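Local coordinates for protein D-alanyl-D-alanine carboxypeptidase (Vibrio cholerae, PDB 5TR7) that probably trims C-terminal D-alanine from peptidoglycan precursor peptides, as a serine D-Ala-D-Ala carboxypeptidase of the penicillin-binding protein class, at residues 214-227 and 239-251. Numbering follows the deposited sequence.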
loop_
_atom_site.group_PDB
_atom_site.type_symbol
_atom_site.label_atom_id
_atom_site.label_comp_id
_atom_site.label_asym_id
_atom_site.label_seq_id
_atom_site.Cartn_x
_atom_site.Cartn_y
_atom_site.Cartn_z
ATOM N N SER A 214 1.004 -7.215 -4.645
ATOM C CA SER A 214 0.273 -8.342 -4.119
ATOM C C SER A 214 1.161 -9.307 -3.365
ATOM O O SER A 214 2.349 -9.245 -3.523
ATOM C CB SER A 214 -0.422 -9.093 -5.273
ATOM O OG SER A 214 0.541 -9.500 -6.245
ATOM N N SER A 215 0.561 -10.167 -2.520
ATOM C CA SER A 215 1.267 -11.214 -1.864
ATOM C C SER A 215 0.315 -12.395 -1.787
ATOM O O SER A 215 -0.855 -12.200 -1.610
ATOM C CB SER A 215 1.774 -10.819 -0.458
ATOM O OG SER A 215 2.579 -11.843 0.103
ATOM N N ALA A 216 0.854 -13.612 -1.837
ATOM C CA ALA A 216 0.061 -14.808 -1.781
ATOM C C ALA A 216 0.856 -15.924 -1.232
ATOM O O ALA A 216 2.096 -15.882 -1.244
ATOM C CB ALA A 216 -0.408 -15.184 -3.217
ATOM N N THR A 217 0.132 -16.939 -0.762
ATOM C CA THR A 217 0.756 -18.134 -0.245
ATOM C C THR A 217 0.186 -19.364 -0.945
ATOM O O THR A 217 -0.929 -19.346 -1.480
ATOM C CB THR A 217 0.571 -18.317 1.261
ATOM O OG1 THR A 217 -0.802 -18.399 1.572
ATOM C CG2 THR A 217 1.178 -17.167 2.052
ATOM N N GLU A 218 0.986 -20.428 -0.932
ATOM C CA GLU A 218 0.623 -21.755 -1.521
ATOM C C GLU A 218 1.610 -22.720 -0.875
ATOM O O GLU A 218 2.831 -22.589 -1.008
ATOM C CB GLU A 218 0.695 -21.765 -3.068
ATOM C CG GLU A 218 0.252 -23.086 -3.691
ATOM C CD GLU A 218 0.552 -23.237 -5.197
ATOM O OE1 GLU A 218 1.334 -24.172 -5.538
ATOM O OE2 GLU A 218 0.053 -22.437 -6.032
ATOM N N GLY A 219 1.091 -23.638 -0.081
ATOM C CA GLY A 219 1.936 -24.535 0.649
ATOM C C GLY A 219 2.808 -23.732 1.591
ATOM O O GLY A 219 2.322 -22.866 2.306
ATOM N N ASN A 220 4.111 -24.020 1.577
ATOM C CA ASN A 220 5.047 -23.294 2.384
ATOM C C ASN A 220 5.640 -22.117 1.699
ATOM O O ASN A 220 6.587 -21.524 2.239
ATOM C CB ASN A 220 6.194 -24.210 2.816
ATOM C CG ASN A 220 5.778 -25.163 3.893
ATOM O OD1 ASN A 220 4.579 -25.241 4.288
ATOM N ND2 ASN A 220 6.710 -25.895 4.363
ATOM N N MET A 221 5.060 -21.708 0.561
ATOM C CA MET A 221 5.598 -20.581 -0.167
ATOM C C MET A 221 4.848 -19.297 0.047
ATOM O O MET A 221 3.650 -19.309 0.294
ATOM C CB MET A 221 5.583 -20.886 -1.660
ATOM C CG MET A 221 6.441 -22.080 -2.058
ATOM S SD MET A 221 6.291 -22.512 -3.814
ATOM C CE MET A 221 4.764 -23.489 -3.943
ATOM N N ARG A 222 5.579 -18.193 -0.033
ATOM C CA ARG A 222 4.983 -16.877 -0.000
ATOM C C ARG A 222 5.737 -16.029 -0.971
ATOM O O ARG A 222 7.005 -15.998 -0.975
ATOM C CB ARG A 222 4.927 -16.196 1.347
ATOM C CG ARG A 222 4.304 -14.780 1.236
ATOM C CD ARG A 222 4.222 -13.982 2.534
ATOM N NE ARG A 222 3.106 -14.358 3.409
ATOM C CZ ARG A 222 1.864 -13.953 3.265
ATOM N NH1 ARG A 222 0.990 -14.359 4.111
ATOM N NH2 ARG A 222 1.466 -13.184 2.227
ATOM N N LEU A 223 4.962 -15.365 -1.830
ATOM C CA LEU A 223 5.545 -14.484 -2.816
ATOM C C LEU A 223 5.016 -13.106 -2.667
ATOM O O LEU A 223 3.917 -12.933 -2.202
ATOM C CB LEU A 223 5.189 -14.944 -4.216
ATOM C CG LEU A 223 5.608 -16.358 -4.625
ATOM C CD1 LEU A 223 4.861 -16.757 -5.928
ATOM C CD2 LEU A 223 7.136 -16.410 -4.798
ATOM N N VAL A 224 5.823 -12.128 -3.073
ATOM C CA VAL A 224 5.408 -10.735 -3.132
ATOM C C VAL A 224 5.606 -10.322 -4.591
ATOM O O VAL A 224 6.679 -10.535 -5.149
ATOM C CB VAL A 224 6.243 -9.853 -2.225
ATOM C CG1 VAL A 224 5.839 -8.404 -2.407
ATOM C CG2 VAL A 224 6.015 -10.237 -0.785
ATOM N N ALA A 225 4.581 -9.764 -5.202
ATOM C CA ALA A 225 4.660 -9.264 -6.583
ATOM C C ALA A 225 4.225 -7.816 -6.698
ATOM O O ALA A 225 3.388 -7.324 -5.925
ATOM C CB ALA A 225 3.796 -10.102 -7.510
ATOM N N VAL A 226 4.910 -7.099 -7.568
ATOM C CA VAL A 226 4.561 -5.708 -7.816
ATOM C C VAL A 226 4.402 -5.570 -9.330
ATOM O O VAL A 226 5.271 -6.007 -10.106
ATOM C CB VAL A 226 5.700 -4.772 -7.362
ATOM C CG1 VAL A 226 5.362 -3.340 -7.663
ATOM C CG2 VAL A 226 5.985 -4.983 -5.900
ATOM N N VAL A 227 3.292 -4.990 -9.745
ATOM C CA VAL A 227 3.026 -4.761 -11.198
ATOM C C VAL A 227 2.668 -3.298 -11.322
ATOM O O VAL A 227 1.831 -2.810 -10.617
ATOM C CB VAL A 227 1.937 -5.725 -11.719
ATOM C CG1 VAL A 227 1.601 -5.471 -13.155
ATOM C CG2 VAL A 227 2.463 -7.154 -11.615
ATOM N N GLU A 239 -2.364 -10.004 -14.807
ATOM C CA GLU A 239 -0.937 -10.045 -14.912
ATOM C C GLU A 239 -0.329 -10.384 -13.560
ATOM O O GLU A 239 0.667 -11.098 -13.504
ATOM C CB GLU A 239 -0.399 -8.724 -15.462
ATOM C CG GLU A 239 -0.958 -8.371 -16.853
ATOM C CD GLU A 239 -0.750 -9.439 -17.928
ATOM O OE1 GLU A 239 -1.730 -10.047 -18.389
ATOM O OE2 GLU A 239 0.387 -9.757 -18.232
ATOM N N SER A 240 -0.933 -9.928 -12.477
ATOM C CA SER A 240 -0.414 -10.268 -11.150
ATOM C C SER A 240 -0.594 -11.743 -10.873
ATOM O O SER A 240 0.306 -12.380 -10.323
ATOM C CB SER A 240 -1.115 -9.423 -10.075
ATOM O OG SER A 240 -0.725 -8.083 -10.269
ATOM N N LYS A 241 -1.735 -12.281 -11.308
ATOM C CA LYS A 241 -2.017 -13.715 -11.111
ATOM C C LYS A 241 -0.989 -14.521 -11.906
ATOM O O LYS A 241 -0.435 -15.468 -11.354
ATOM C CB LYS A 241 -3.476 -14.111 -11.462
ATOM C CG LYS A 241 -3.857 -15.463 -11.001
ATOM C CD LYS A 241 -5.248 -15.940 -11.429
ATOM C CE LYS A 241 -5.614 -17.215 -10.634
ATOM N NZ LYS A 241 -6.968 -17.742 -10.951
ATOM N N LYS A 242 -0.640 -14.089 -13.135
ATOM C CA LYS A 242 0.346 -14.833 -13.945
ATOM C C LYS A 242 1.681 -14.776 -13.252
ATOM O O LYS A 242 2.350 -15.775 -13.121
ATOM C CB LYS A 242 0.593 -14.268 -15.344
ATOM C CG LYS A 242 -0.507 -14.443 -16.330
ATOM C CD LYS A 242 -0.291 -13.579 -17.583
ATOM C CE LYS A 242 -1.574 -13.662 -18.397
ATOM N NZ LYS A 242 -1.712 -12.541 -19.365
ATOM N N LEU A 243 2.069 -13.595 -12.845
ATOM C CA LEU A 243 3.332 -13.424 -12.203
ATOM C C LEU A 243 3.419 -14.323 -11.013
ATOM O O LEU A 243 4.375 -15.004 -10.852
ATOM C CB LEU A 243 3.511 -11.981 -11.805
ATOM C CG LEU A 243 4.918 -11.474 -11.625
ATOM C CD1 LEU A 243 5.851 -11.975 -12.696
ATOM C CD2 LEU A 243 4.915 -9.973 -11.571
ATOM N N LEU A 244 2.395 -14.334 -10.189
ATOM C CA LEU A 244 2.395 -15.161 -8.976
ATOM C C LEU A 244 2.405 -16.659 -9.294
ATOM O O LEU A 244 3.164 -17.402 -8.663
ATOM C CB LEU A 244 1.211 -14.827 -8.062
ATOM C CG LEU A 244 1.253 -13.481 -7.356
ATOM C CD1 LEU A 244 -0.131 -13.098 -6.838
ATOM C CD2 LEU A 244 2.244 -13.448 -6.221
ATOM N N SER A 245 1.576 -17.125 -10.231
ATOM C CA SER A 245 1.560 -18.558 -10.580
ATOM C C SER A 245 2.912 -19.019 -11.056
ATOM O O SER A 245 3.337 -20.122 -10.731
ATOM C CB SER A 245 0.560 -18.885 -11.681
ATOM O OG SER A 245 -0.684 -18.461 -11.259
ATOM N N TYR A 246 3.575 -18.191 -11.851
ATOM C CA TYR A 246 4.899 -18.530 -12.310
ATOM C C TYR A 246 5.834 -18.735 -11.096
ATOM O O TYR A 246 6.583 -19.668 -11.032
ATOM C CB TYR A 246 5.438 -17.403 -13.210
ATOM C CG TYR A 246 6.912 -17.503 -13.473
ATOM C CD1 TYR A 246 7.418 -18.430 -14.421
ATOM C CD2 TYR A 246 7.790 -16.706 -12.808
ATOM C CE1 TYR A 246 8.793 -18.561 -14.669
ATOM C CE2 TYR A 246 9.171 -16.772 -13.066
ATOM C CZ TYR A 246 9.668 -17.716 -13.959
ATOM O OH TYR A 246 11.023 -17.749 -14.137
ATOM N N GLY A 247 5.745 -17.887 -10.115
ATOM C CA GLY A 247 6.628 -18.013 -8.942
ATOM C C GLY A 247 6.357 -19.318 -8.194
ATOM O O GLY A 247 7.288 -19.955 -7.714
ATOM N N PHE A 248 5.082 -19.706 -8.085
ATOM C CA PHE A 248 4.730 -20.930 -7.354
ATOM C C PHE A 248 5.243 -22.136 -8.092
ATOM O O PHE A 248 5.710 -23.071 -7.462
ATOM C CB PHE A 248 3.230 -21.006 -7.035
ATOM C CG PHE A 248 2.771 -19.953 -6.012
ATOM C CD1 PHE A 248 3.424 -19.811 -4.797
ATOM C CD2 PHE A 248 1.626 -19.198 -6.237
ATOM C CE1 PHE A 248 2.995 -18.885 -3.852
ATOM C CE2 PHE A 248 1.198 -18.266 -5.313
ATOM C CZ PHE A 248 1.878 -18.123 -4.106
ATOM N N ARG A 249 5.193 -22.075 -9.418
ATOM C CA ARG A 249 5.734 -23.118 -10.268
ATOM C C ARG A 249 7.284 -23.084 -10.351
ATOM O O ARG A 249 7.895 -24.102 -10.591
ATOM C CB ARG A 249 5.136 -23.012 -11.675
ATOM C CG ARG A 249 3.715 -23.544 -11.771
ATOM C CD ARG A 249 2.999 -23.178 -13.079
ATOM N NE ARG A 249 3.944 -22.765 -14.142
ATOM C CZ ARG A 249 4.065 -21.523 -14.660
ATOM N NH1 ARG A 249 3.188 -20.531 -14.378
ATOM N NH2 ARG A 249 5.015 -21.292 -15.578
ATOM N N PHE A 250 7.902 -21.926 -10.185
ATOM C CA PHE A 250 9.386 -21.774 -10.267
ATOM C C PHE A 250 10.136 -22.679 -9.322
ATOM O O PHE A 250 11.163 -23.239 -9.676
ATOM C CB PHE A 250 9.790 -20.338 -9.942
ATOM C CG PHE A 250 11.277 -20.060 -9.957
ATOM C CD1 PHE A 250 12.095 -20.405 -8.875
ATOM C CD2 PHE A 250 11.807 -19.276 -10.964
ATOM C CE1 PHE A 250 13.453 -20.070 -8.866
ATOM C CE2 PHE A 250 13.172 -18.951 -10.973
ATOM C CZ PHE A 250 14.003 -19.357 -9.922
ATOM N N PHE A 251 9.687 -22.742 -8.089
ATOM C CA PHE A 251 10.362 -23.594 -7.137
ATOM C C PHE A 251 10.129 -25.080 -7.451
ATOM O O PHE A 251 10.979 -25.927 -7.164
ATOM C CB PHE A 251 10.018 -23.196 -5.701
ATOM C CG PHE A 251 10.615 -21.867 -5.276
ATOM C CD1 PHE A 251 12.006 -21.652 -5.374
ATOM C CD2 PHE A 251 9.821 -20.856 -4.686
ATOM C CE1 PHE A 251 12.583 -20.452 -4.959
ATOM C CE2 PHE A 251 10.407 -19.668 -4.250
ATOM C CZ PHE A 251 11.783 -19.467 -4.401
#
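The carbonyl oxygen of Leu223 is gripped twice, by the backbone N of Ala216 and by Ser215 OG at 2.9 Å, while the Leu223 side chain leaves the hairpin for helix 239-251. Ser215 OG in turn accepts from Arg222 NH2, 2.7 Å away and nearly in the guanidinium plane, on the sheet face turned from the helix; the charge of Arg222 is met by a salt bridge to Asp198. On the helix side, Phe248 makes the largest contribution, near the hairpin turn. Its CG lies opposite its own carbonyl carbon (chi1 -68°), putting the flat ring between two CH-pi partners: Leu223 CD1 stands 3.5 Å from the ring centroid over one face, and Glu218 CB 3.7 Å from it over the other. Met221 lays its flexible thioether at the ring edge, SD 5.4 Å from the centroid, a Met-aromatic contact. Gly247, lacking a side chain, lets Leu223 CD1 come within 3.7 Å of its CA. Farther along, Leu244 forks, CD1 meeting Ser214 OG at 3.7 Å and, more loosely, Ala216 CB, while CD2 touches the CB atoms of Leu223 and Ala225; the small alanine methyls leave room for these branches. Val227 CG2 meets Leu243 CD2. Helix 233-251 thus covers strands 209-218 and 221-230 of the five-stranded antiparallel sheet in the penicillin-recognising serine hydrolase fold; with no hydrogen bond crossing, cohesion rests on apolar burial, with CH-pi and Met-aromatic contacts.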